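Local coordinates for lysin (PDB 6IST), which probably cleaves the peptidoglycan of enterococcal cell walls as a phage endolysin, through a calcium-binding CHAP domain of the papain-like peptidase clan, at residues C29-T33 / P45-A49; G60-T66 / W133-P139; H90-T95 / V105-W111. All coordinates share one frame; numbering follows the deposited sequence.

Contact 1: residues C29-T33 / P45-A49. With CA (calcium ion), chain E.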
loop_
_atom_site.group_PDB
_atom_site.type_symbol
_atom_site.label_atom_id
_atom_site.label_comp_id
_atom_site.label_asym_id
_atom_site.label_seq_id
_atom_site.Cartn_x
_atom_site.Cartn_y
_atom_site.Cartn_z
ATOM N N CYS C 29 -15.686 21.171 6.440
ATOM C CA CYS C 29 -15.502 20.361 7.669
ATOM C C CYS C 29 -14.776 19.049 7.444
ATOM O O CYS C 29 -13.804 18.697 8.188
ATOM C CB CYS C 29 -16.771 20.192 8.400
ATOM S SG CYS C 29 -17.963 19.028 7.653
ATOM N N MET C 30 -15.161 18.346 6.379
ATOM C CA MET C 30 -14.503 17.064 6.106
ATOM C C MET C 30 -13.011 17.205 5.767
ATOM O O MET C 30 -12.219 16.280 6.021
ATOM C CB MET C 30 -15.321 16.323 5.011
ATOM C CG MET C 30 -15.171 14.807 4.853
ATOM S SD MET C 30 -15.091 13.717 6.284
ATOM C CE MET C 30 -15.322 12.077 5.484
ATOM N N ASP C 31 -12.604 18.329 5.144
ATOM C CA ASP C 31 -11.230 18.603 4.874
ATOM C C ASP C 31 -10.332 18.453 6.096
ATOM O O ASP C 31 -9.247 17.970 5.959
ATOM C CB ASP C 31 -11.015 19.977 4.262
ATOM C CG ASP C 31 -11.512 20.056 2.829
ATOM O OD1 ASP C 31 -10.978 19.343 1.953
ATOM O OD2 ASP C 31 -12.428 20.849 2.576
ATOM N N LEU C 32 -10.780 18.925 7.264
ATOM C CA LEU C 32 -9.954 18.810 8.444
ATOM C C LEU C 32 -9.781 17.368 8.871
ATOM O O LEU C 32 -8.658 16.898 9.117
ATOM C CB LEU C 32 -10.611 19.556 9.623
ATOM C CG LEU C 32 -9.829 19.465 10.938
ATOM C CD1 LEU C 32 -8.437 19.974 10.667
ATOM C CD2 LEU C 32 -10.500 20.334 11.976
ATOM N N THR C 33 -10.900 16.645 8.930
ATOM C CA THR C 33 -10.883 15.252 9.361
ATOM C C THR C 33 -10.043 14.467 8.395
ATOM O O THR C 33 -9.257 13.617 8.789
ATOM C CB THR C 33 -12.344 14.711 9.442
ATOM O OG1 THR C 33 -12.956 15.276 10.644
ATOM C CG2 THR C 33 -12.411 13.183 9.531
ATOM N N PRO C 45 -10.613 9.137 4.607
ATOM C CA PRO C 45 -12.031 8.884 4.653
ATOM C C PRO C 45 -12.655 9.346 3.373
ATOM O O PRO C 45 -12.231 10.302 2.796
ATOM C CB PRO C 45 -12.528 9.766 5.844
ATOM C CG PRO C 45 -11.294 10.001 6.662
ATOM C CD PRO C 45 -10.168 10.076 5.671
ATOM N N TYR C 46 -13.731 8.692 3.026
ATOM C CA TYR C 46 -14.415 8.917 1.776
ATOM C C TYR C 46 -15.683 9.740 1.982
ATOM O O TYR C 46 -16.323 9.700 3.014
ATOM C CB TYR C 46 -14.740 7.544 1.203
ATOM C CG TYR C 46 -15.538 7.640 -0.015
ATOM C CD1 TYR C 46 -14.919 7.923 -1.245
ATOM C CD2 TYR C 46 -16.920 7.471 0.027
ATOM C CE1 TYR C 46 -15.675 8.016 -2.409
ATOM C CE2 TYR C 46 -17.678 7.592 -1.136
ATOM C CZ TYR C 46 -17.043 7.843 -2.335
ATOM O OH TYR C 46 -17.787 7.936 -3.474
ATOM N N GLY C 47 -16.031 10.565 1.013
ATOM C CA GLY C 47 -17.342 11.182 0.993
ATOM C C GLY C 47 -17.488 12.437 1.816
ATOM O O GLY C 47 -16.535 13.092 2.171
ATOM N N ASN C 48 -18.719 12.820 2.032
ATOM C CA ASN C 48 -19.060 13.942 2.918
ATOM C C ASN C 48 -18.999 13.428 4.335
ATOM O O ASN C 48 -18.858 12.241 4.544
ATOM C CB ASN C 48 -20.469 14.407 2.626
ATOM C CG ASN C 48 -20.555 15.129 1.319
ATOM O OD1 ASN C 48 -19.617 15.758 0.933
ATOM N ND2 ASN C 48 -21.721 15.079 0.658
ATOM N N ALA C 49 -19.150 14.325 5.295
ATOM C CA ALA C 49 -19.136 13.947 6.680
ATOM C C ALA C 49 -20.081 12.848 7.057
ATOM O O ALA C 49 -19.769 11.995 7.861
ATOM C CB ALA C 49 -19.390 15.206 7.520
HETATM CA CA CA E . -12.051 21.531 0.213
#

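Contact 2: residues G60-T66 / W133-P139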
loop_
_atom_site.group_PDB
_atom_site.type_symbol
_atom_site.label_atom_id
_atom_site.label_comp_id
_atom_site.label_asym_id
_atom_site.label_seq_id
_atom_site.Cartn_x
_atom_site.Cartn_y
_atom_site.Cartn_z
ATOM N N GLY C 60 -8.132 -1.505 13.550
ATOM C CA GLY C 60 -7.883 -0.833 14.806
ATOM C C GLY C 60 -8.911 0.267 15.144
ATOM O O GLY C 60 -9.075 0.621 16.333
ATOM N N PHE C 61 -9.600 0.820 14.137
ATOM C CA PHE C 61 -10.594 1.874 14.355
ATOM C C PHE C 61 -11.911 1.338 14.917
ATOM O O PHE C 61 -12.349 0.248 14.597
ATOM C CB PHE C 61 -10.886 2.635 13.035
ATOM C CG PHE C 61 -9.827 3.623 12.657
ATOM C CD1 PHE C 61 -8.571 3.192 12.226
ATOM C CD2 PHE C 61 -10.078 4.984 12.711
ATOM C CE1 PHE C 61 -7.585 4.096 11.842
ATOM C CE2 PHE C 61 -9.100 5.888 12.385
ATOM C CZ PHE C 61 -7.851 5.458 11.951
ATOM N N GLN C 62 -12.531 2.103 15.791
ATOM C CA GLN C 62 -13.819 1.788 16.356
ATOM C C GLN C 62 -14.778 2.926 16.062
ATOM O O GLN C 62 -14.392 4.078 15.961
ATOM C CB GLN C 62 -13.758 1.663 17.862
ATOM C CG GLN C 62 -12.915 0.508 18.412
ATOM C CD GLN C 62 -12.633 0.713 19.881
ATOM O OE1 GLN C 62 -13.431 1.328 20.603
ATOM N NE2 GLN C 62 -11.488 0.229 20.331
ATOM N N ARG C 63 -16.017 2.577 15.940
ATOM C CA ARG C 63 -17.092 3.563 15.753
ATOM C C ARG C 63 -18.168 3.316 16.765
ATOM O O ARG C 63 -18.566 2.180 16.984
ATOM C CB ARG C 63 -17.611 3.405 14.331
ATOM C CG ARG C 63 -18.779 4.260 13.978
ATOM C CD ARG C 63 -18.872 4.506 12.495
ATOM N NE ARG C 63 -18.878 3.241 11.812
ATOM C CZ ARG C 63 -18.528 3.039 10.543
ATOM N NH1 ARG C 63 -18.059 3.994 9.788
ATOM N NH2 ARG C 63 -18.515 1.801 10.095
ATOM N N ILE C 64 -18.635 4.380 17.421
ATOM C CA ILE C 64 -19.554 4.298 18.525
ATOM C C ILE C 64 -20.640 5.351 18.370
ATOM O O ILE C 64 -20.348 6.548 18.272
ATOM C CB ILE C 64 -18.815 4.582 19.895
ATOM C CG1 ILE C 64 -17.552 3.745 20.014
ATOM C CG2 ILE C 64 -19.755 4.351 21.071
ATOM C CD1 ILE C 64 -16.540 4.170 21.075
ATOM N N ARG C 65 -21.887 4.917 18.369
ATOM C CA ARG C 65 -23.032 5.811 18.486
ATOM C C ARG C 65 -23.022 6.393 19.891
ATOM O O ARG C 65 -22.916 5.647 20.844
ATOM C CB ARG C 65 -24.325 5.038 18.346
ATOM C CG ARG C 65 -24.921 5.054 16.979
ATOM C CD ARG C 65 -26.196 5.875 16.925
ATOM N NE ARG C 65 -26.042 7.152 17.574
ATOM C CZ ARG C 65 -27.003 8.067 17.684
ATOM N NH1 ARG C 65 -28.215 7.840 17.164
ATOM N NH2 ARG C 65 -26.740 9.232 18.305
ATOM N N THR C 66 -23.067 7.701 20.043
ATOM C CA THR C 66 -22.951 8.260 21.359
ATOM C C THR C 66 -24.278 8.851 21.787
ATOM O O THR C 66 -24.825 9.686 21.084
ATOM C CB THR C 66 -21.838 9.308 21.461
ATOM O OG1 THR C 66 -22.034 10.322 20.485
ATOM C CG2 THR C 66 -20.443 8.665 21.275
ATOM N N TRP C 133 -24.199 12.230 16.131
ATOM C CA TRP C 133 -24.469 10.810 15.935
ATOM C C TRP C 133 -23.535 9.995 16.776
ATOM O O TRP C 133 -23.929 9.068 17.472
ATOM C CB TRP C 133 -24.256 10.477 14.451
ATOM C CG TRP C 133 -24.522 9.073 14.165
ATOM C CD1 TRP C 133 -25.658 8.570 13.786
ATOM C CD2 TRP C 133 -23.576 7.981 14.203
ATOM N NE1 TRP C 133 -25.540 7.214 13.581
ATOM C CE2 TRP C 133 -24.270 6.828 13.894
ATOM C CE3 TRP C 133 -22.226 7.886 14.514
ATOM C CZ2 TRP C 133 -23.638 5.564 13.813
ATOM C CZ3 TRP C 133 -21.613 6.657 14.501
ATOM C CH2 TRP C 133 -22.328 5.506 14.138
ATOM N N GLY C 134 -22.266 10.350 16.744
ATOM C CA GLY C 134 -21.236 9.530 17.435
ATOM C C GLY C 134 -19.803 9.883 17.092
ATOM O O GLY C 134 -19.499 11.013 16.653
ATOM N N VAL C 135 -18.889 8.912 17.255
ATOM C CA VAL C 135 -17.516 9.113 17.113
ATOM C C VAL C 135 -16.862 8.009 16.332
ATOM O O VAL C 135 -17.428 6.901 16.293
ATOM C CB VAL C 135 -16.794 9.246 18.444
ATOM C CG1 VAL C 135 -17.271 10.502 19.146
ATOM C CG2 VAL C 135 -16.821 7.993 19.308
ATOM N N ILE C 136 -15.778 8.346 15.652
ATOM C CA ILE C 136 -14.774 7.329 15.199
ATOM C C ILE C 136 -13.617 7.514 16.107
ATOM O O ILE C 136 -13.127 8.639 16.279
ATOM C CB ILE C 136 -14.453 7.467 13.720
ATOM C CG1 ILE C 136 -15.639 6.981 12.950
ATOM C CG2 ILE C 136 -13.234 6.622 13.343
ATOM C CD1 ILE C 136 -15.676 7.302 11.462
ATOM N N ARG C 137 -13.241 6.430 16.771
ATOM C CA ARG C 137 -12.106 6.426 17.691
ATOM C C ARG C 137 -10.906 5.767 17.013
ATOM O O ARG C 137 -10.920 4.551 16.768
ATOM C CB ARG C 137 -12.516 5.715 18.960
ATOM C CG ARG C 137 -11.398 5.597 19.951
ATOM C CD ARG C 137 -11.993 5.442 21.333
ATOM N NE ARG C 137 -12.937 6.540 21.599
ATOM C CZ ARG C 137 -13.939 6.502 22.493
ATOM N NH1 ARG C 137 -14.120 5.422 23.253
ATOM N NH2 ARG C 137 -14.743 7.539 22.649
ATOM N N PRO C 138 -9.898 6.563 16.632
ATOM C CA PRO C 138 -8.659 5.995 16.023
ATOM C C PRO C 138 -7.906 5.235 17.121
ATOM O O PRO C 138 -8.114 5.505 18.340
ATOM C CB PRO C 138 -7.824 7.205 15.619
ATOM C CG PRO C 138 -8.793 8.321 15.555
ATOM C CD PRO C 138 -9.844 8.029 16.627
ATOM N N PRO C 139 -7.062 4.334 16.713
ATOM C CA PRO C 139 -6.224 3.554 17.653
ATOM C C PRO C 139 -4.977 4.345 18.081
ATOM O O PRO C 139 -4.023 4.458 17.349
ATOM C CB PRO C 139 -5.857 2.345 16.842
ATOM C CG PRO C 139 -5.852 2.775 15.438
ATOM C CD PRO C 139 -6.780 3.950 15.319
HETATM O O HOH W 1 -9.733 2.473 18.200
HETATM O O HOH W 2 -12.818 3.017 23.307
#

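Contact 3: residues H90-T95 / V105-W111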
loop_
_atom_site.group_PDB
_atom_site.type_symbol
_atom_site.label_atom_id
_atom_site.label_comp_id
_atom_site.label_asym_id
_atom_site.label_seq_id
_atom_site.Cartn_x
_atom_site.Cartn_y
_atom_site.Cartn_z
ATOM N N HIS C 90 -21.607 16.838 9.662
ATOM C CA HIS C 90 -20.525 17.729 10.057
ATOM C C HIS C 90 -19.528 16.866 10.776
ATOM O O HIS C 90 -19.881 15.824 11.276
ATOM C CB HIS C 90 -21.106 18.811 10.976
ATOM C CG HIS C 90 -20.089 19.793 11.436
ATOM N ND1 HIS C 90 -19.370 20.602 10.596
ATOM C CD2 HIS C 90 -19.642 20.037 12.676
ATOM C CE1 HIS C 90 -18.508 21.315 11.298
ATOM N NE2 HIS C 90 -18.663 20.980 12.576
ATOM N N THR C 91 -18.287 17.348 10.899
ATOM C CA THR C 91 -17.245 16.604 11.576
ATOM C C THR C 91 -16.237 17.574 12.097
ATOM O O THR C 91 -16.294 18.728 11.799
ATOM C CB THR C 91 -16.611 15.576 10.626
ATOM O OG1 THR C 91 -15.693 14.750 11.345
ATOM C CG2 THR C 91 -15.878 16.252 9.411
ATOM N N GLY C 92 -15.410 17.070 13.005
ATOM C CA GLY C 92 -14.288 17.858 13.537
ATOM C C GLY C 92 -13.594 16.911 14.535
ATOM O O GLY C 92 -13.912 15.723 14.630
ATOM N N ILE C 93 -12.560 17.393 15.235
ATOM C CA ILE C 93 -11.792 16.521 16.085
ATOM C C ILE C 93 -11.953 16.937 17.546
ATOM O O ILE C 93 -11.591 18.091 17.856
ATOM C CB ILE C 93 -10.290 16.568 15.761
ATOM C CG1 ILE C 93 -9.979 16.242 14.261
ATOM C CG2 ILE C 93 -9.514 15.596 16.659
ATOM C CD1 ILE C 93 -10.464 14.897 13.765
ATOM N N ALA C 94 -12.246 15.986 18.409
ATOM C CA ALA C 94 -12.449 16.250 19.907
ATOM C C ALA C 94 -11.052 16.496 20.463
ATOM O O ALA C 94 -10.129 15.734 20.198
ATOM C CB ALA C 94 -13.080 15.093 20.594
ATOM N N THR C 95 -10.890 17.593 21.180
ATOM C CA THR C 95 -9.549 17.959 21.695
ATOM C C THR C 95 -9.433 17.696 23.178
ATOM O O THR C 95 -8.295 17.801 23.756
ATOM C CB THR C 95 -9.227 19.411 21.419
ATOM O OG1 THR C 95 -10.334 20.264 21.743
ATOM C CG2 THR C 95 -8.919 19.541 19.936
ATOM N N VAL C 105 -15.570 19.879 23.592
ATOM C CA VAL C 105 -14.805 20.739 22.748
ATOM C C VAL C 105 -14.194 20.000 21.559
ATOM O O VAL C 105 -13.549 19.016 21.728
ATOM C CB VAL C 105 -13.706 21.430 23.563
ATOM C CG1 VAL C 105 -12.823 22.267 22.701
ATOM C CG2 VAL C 105 -14.332 22.294 24.660
ATOM N N SER C 106 -14.410 20.504 20.356
ATOM C CA SER C 106 -13.777 20.013 19.168
ATOM C C SER C 106 -13.228 21.189 18.289
ATOM O O SER C 106 -13.690 22.338 18.398
ATOM C CB SER C 106 -14.709 19.023 18.399
ATOM O OG SER C 106 -15.826 19.713 17.844
ATOM N N VAL C 107 -12.227 20.915 17.438
ATOM C CA VAL C 107 -11.731 21.866 16.460
ATOM C C VAL C 107 -12.342 21.447 15.150
ATOM O O VAL C 107 -12.271 20.248 14.793
ATOM C CB VAL C 107 -10.231 21.809 16.374
ATOM C CG1 VAL C 107 -9.724 22.496 15.155
ATOM C CG2 VAL C 107 -9.681 22.419 17.619
ATOM N N ASP C 108 -13.072 22.356 14.564
ATOM C CA ASP C 108 -13.888 22.071 13.385
ATOM C C ASP C 108 -13.642 23.189 12.385
ATOM O O ASP C 108 -13.431 24.348 12.768
ATOM C CB ASP C 108 -15.403 22.138 13.608
ATOM C CG ASP C 108 -15.977 21.378 14.823
ATOM O OD1 ASP C 108 -15.339 20.557 15.504
ATOM O OD2 ASP C 108 -17.234 21.503 14.950
ATOM N N GLN C 109 -13.698 22.860 11.081
ATOM C CA GLN C 109 -13.823 23.876 10.024
ATOM C C GLN C 109 -15.206 24.035 9.609
ATOM O O GLN C 109 -15.990 23.080 9.676
ATOM C CB GLN C 109 -12.976 23.512 8.799
ATOM C CG GLN C 109 -11.519 23.557 9.112
ATOM C CD GLN C 109 -10.580 23.263 7.971
ATOM O OE1 GLN C 109 -9.419 23.648 8.062
ATOM N NE2 GLN C 109 -11.018 22.530 6.946
ATOM N N ASN C 110 -15.523 25.253 9.179
ATOM C CA ASN C 110 -16.827 25.554 8.610
ATOM C C ASN C 110 -17.978 25.460 9.554
ATOM O O ASN C 110 -19.137 25.148 9.159
ATOM C CB ASN C 110 -17.090 24.737 7.342
ATOM C CG ASN C 110 -17.923 25.520 6.332
ATOM O OD1 ASN C 110 -17.884 26.728 6.298
ATOM N ND2 ASN C 110 -18.694 24.827 5.556
ATOM N N TRP C 111 -17.705 25.779 10.815
ATOM C CA TRP C 111 -18.728 25.829 11.854
ATOM C C TRP C 111 -19.043 27.285 12.109
ATOM O O TRP C 111 -20.210 27.683 11.983
ATOM C CB TRP C 111 -18.312 25.117 13.155
ATOM C CG TRP C 111 -19.338 25.233 14.255
ATOM C CD1 TRP C 111 -19.375 26.182 15.256
ATOM C CD2 TRP C 111 -20.507 24.466 14.393
ATOM N NE1 TRP C 111 -20.464 26.004 16.018
ATOM C CE2 TRP C 111 -21.167 24.921 15.552
ATOM C CE3 TRP C 111 -21.008 23.340 13.729
ATOM C CZ2 TRP C 111 -22.338 24.360 16.011
ATOM C CZ3 TRP C 111 -22.157 22.788 14.171
ATOM C CH2 TRP C 111 -22.829 23.287 15.328
HETATM O O HOH W 3 -13.917 20.010 10.675
#

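Contact 1: residues C29-T33 / P45-A49
One methionine carries most of this contact: Met30, in the first turn of helix 29-41 of the CHAP domain, lies along the loop 45-49 and touches all five of its residues, three through carbonyl oxygens. Its CG stands anti to the backbone N (chi1 -160°), and a bend at chi2 then sends the sulfur and methyl along the loop. CG lies 3.5 Å from Gly47 O, while CE reaches Pro45 CB at 3.6 Å and touches the carbonyl oxygens of Tyr46 and Asn48. The grip is van der Waals, an apolar chain set among backbone carbonyls; Tyr46 O is bonded instead by Gln55. Gly47 follows the bend with a positive phi (84°), which favours glycine. The next residue serves the metal instead: Asp31 OD2 binds the calcium ion at 2.5 Å, with the carboxylates of Asp20 and Asp22 and the carbonyl oxygens of Trp24 and Gly26. Cys29, the probable nucleophile as in CHAP peptidases, begins this segment, in keeping with the cysteine at a helix N-terminus of papain-like enzymes. Its sulfur sits between the backbone N and the carbonyl carbon (chi1 74°), and SG rests 4.1 Å from Ala49 CB.

Contact 2: residues G60-T66 / W133-P139
Strands 62-65 and 132-137 form an antiparallel pair at one margin of the six-stranded sheet of the CHAP domain, and a classic beta bulge at Trp133 and Gly134, both facing Ile79 of the next strand, marks one end of it. Gln62 with Arg137 and Ile64 with Val135 are the hydrogen-bonded pairs, the shortest link being Arg137 N to Gln62 O at 2.7 Å. At the bulge, Trp133 O receives Thr66 N at 3.0 Å and two weak bonds from Arg65 NE and NH2. The same arginine folds back, bent at chi2 and chi3, so that its guanidinium lies flat on the indole (planes 16° apart) in a cation-pi stack, with CG over the six-membered ring. Arg63 CG meets the edge of that indole. Toward the other end the Phe61 ring takes Pro138 CA and Pro139 CD over one face, Pro139 CD standing 3.7 Å from the ring centroid, while Ile136 CG2 lies at its edge. Ile64 CD1 covers a face of the Arg137 guanidinium, whose NH2 forms a salt bridge with Asp76. In the plane of that guanidinium a water accepts from Arg137 NH1 at 2.7 Å and donates a longer bond to Gln62 OE1.

Contact 3: residues H90-T95 / V105-W111
Asp108 OD2 is gripped by two histidines: His90 NE2 donates to it across the hairpin at 2.8 Å, and His127 NE2 bonds to it from strand 123-128. The carboxylate oxygen lies in the plane of the His90 ring, yet the imidazole comes from above the carboxylate plane, 53° out of it. With CG anti to the backbone N (chi1 -179°), the His90 ring extends to the second strand. Trp111 CE3 covers one face of the imidazole, 3.5 Å from His90 NE2, and Gln109 O sits at its edge. Ser106 OG approaches Asp108 OD1 on its syn side, 23° out of the carboxylate plane, so close that the exact geometry is doubtful. Further along the hairpin the antiparallel strands hold together through Ile93 and Val107, a hydrogen-bonded pair, and Thr95 N adds a bond to Val105 O at 3.1 Å. Thr95 CG2 and Val107 CG2 pack at 3.8 Å. Where the strands part, a water spans Thr91 O and Gln109 N. His90 also packs on Cys29, consistent with the Cys-His-Asp pattern of a cysteine peptidase, the acid standing where papain has an asparagine; with NE2 tied to Asp108, ND1 is the nitrogen facing Cys29, so Asp108 would probably orient the imidazole.

In the fold
Along the chain contact 1 closes first; contact 2 then encloses contact 3 within the loop between its two strands. Contacts 2 and 3 belong to the same antiparallel sheet, on strand pairs separated by strand 77-80, and their centres lie about 15 Å apart without touching. Contact 1 joins the first part of helix 29-41 to loop 45-49, its centre about 11 Å from that of contact 3; the same part of the helix lies against strand 90-94. Contacts 1 and 3 do touch: Thr33 OG1 probably hydrogen-bonds Thr91 OG1, and Leu32 packs against Val107. The helix-to-sheet junction brings together the likely catalytic residues, with calcium-binding Asp31 two residues after Cys29, whereas contact 2 lies away from the metal site.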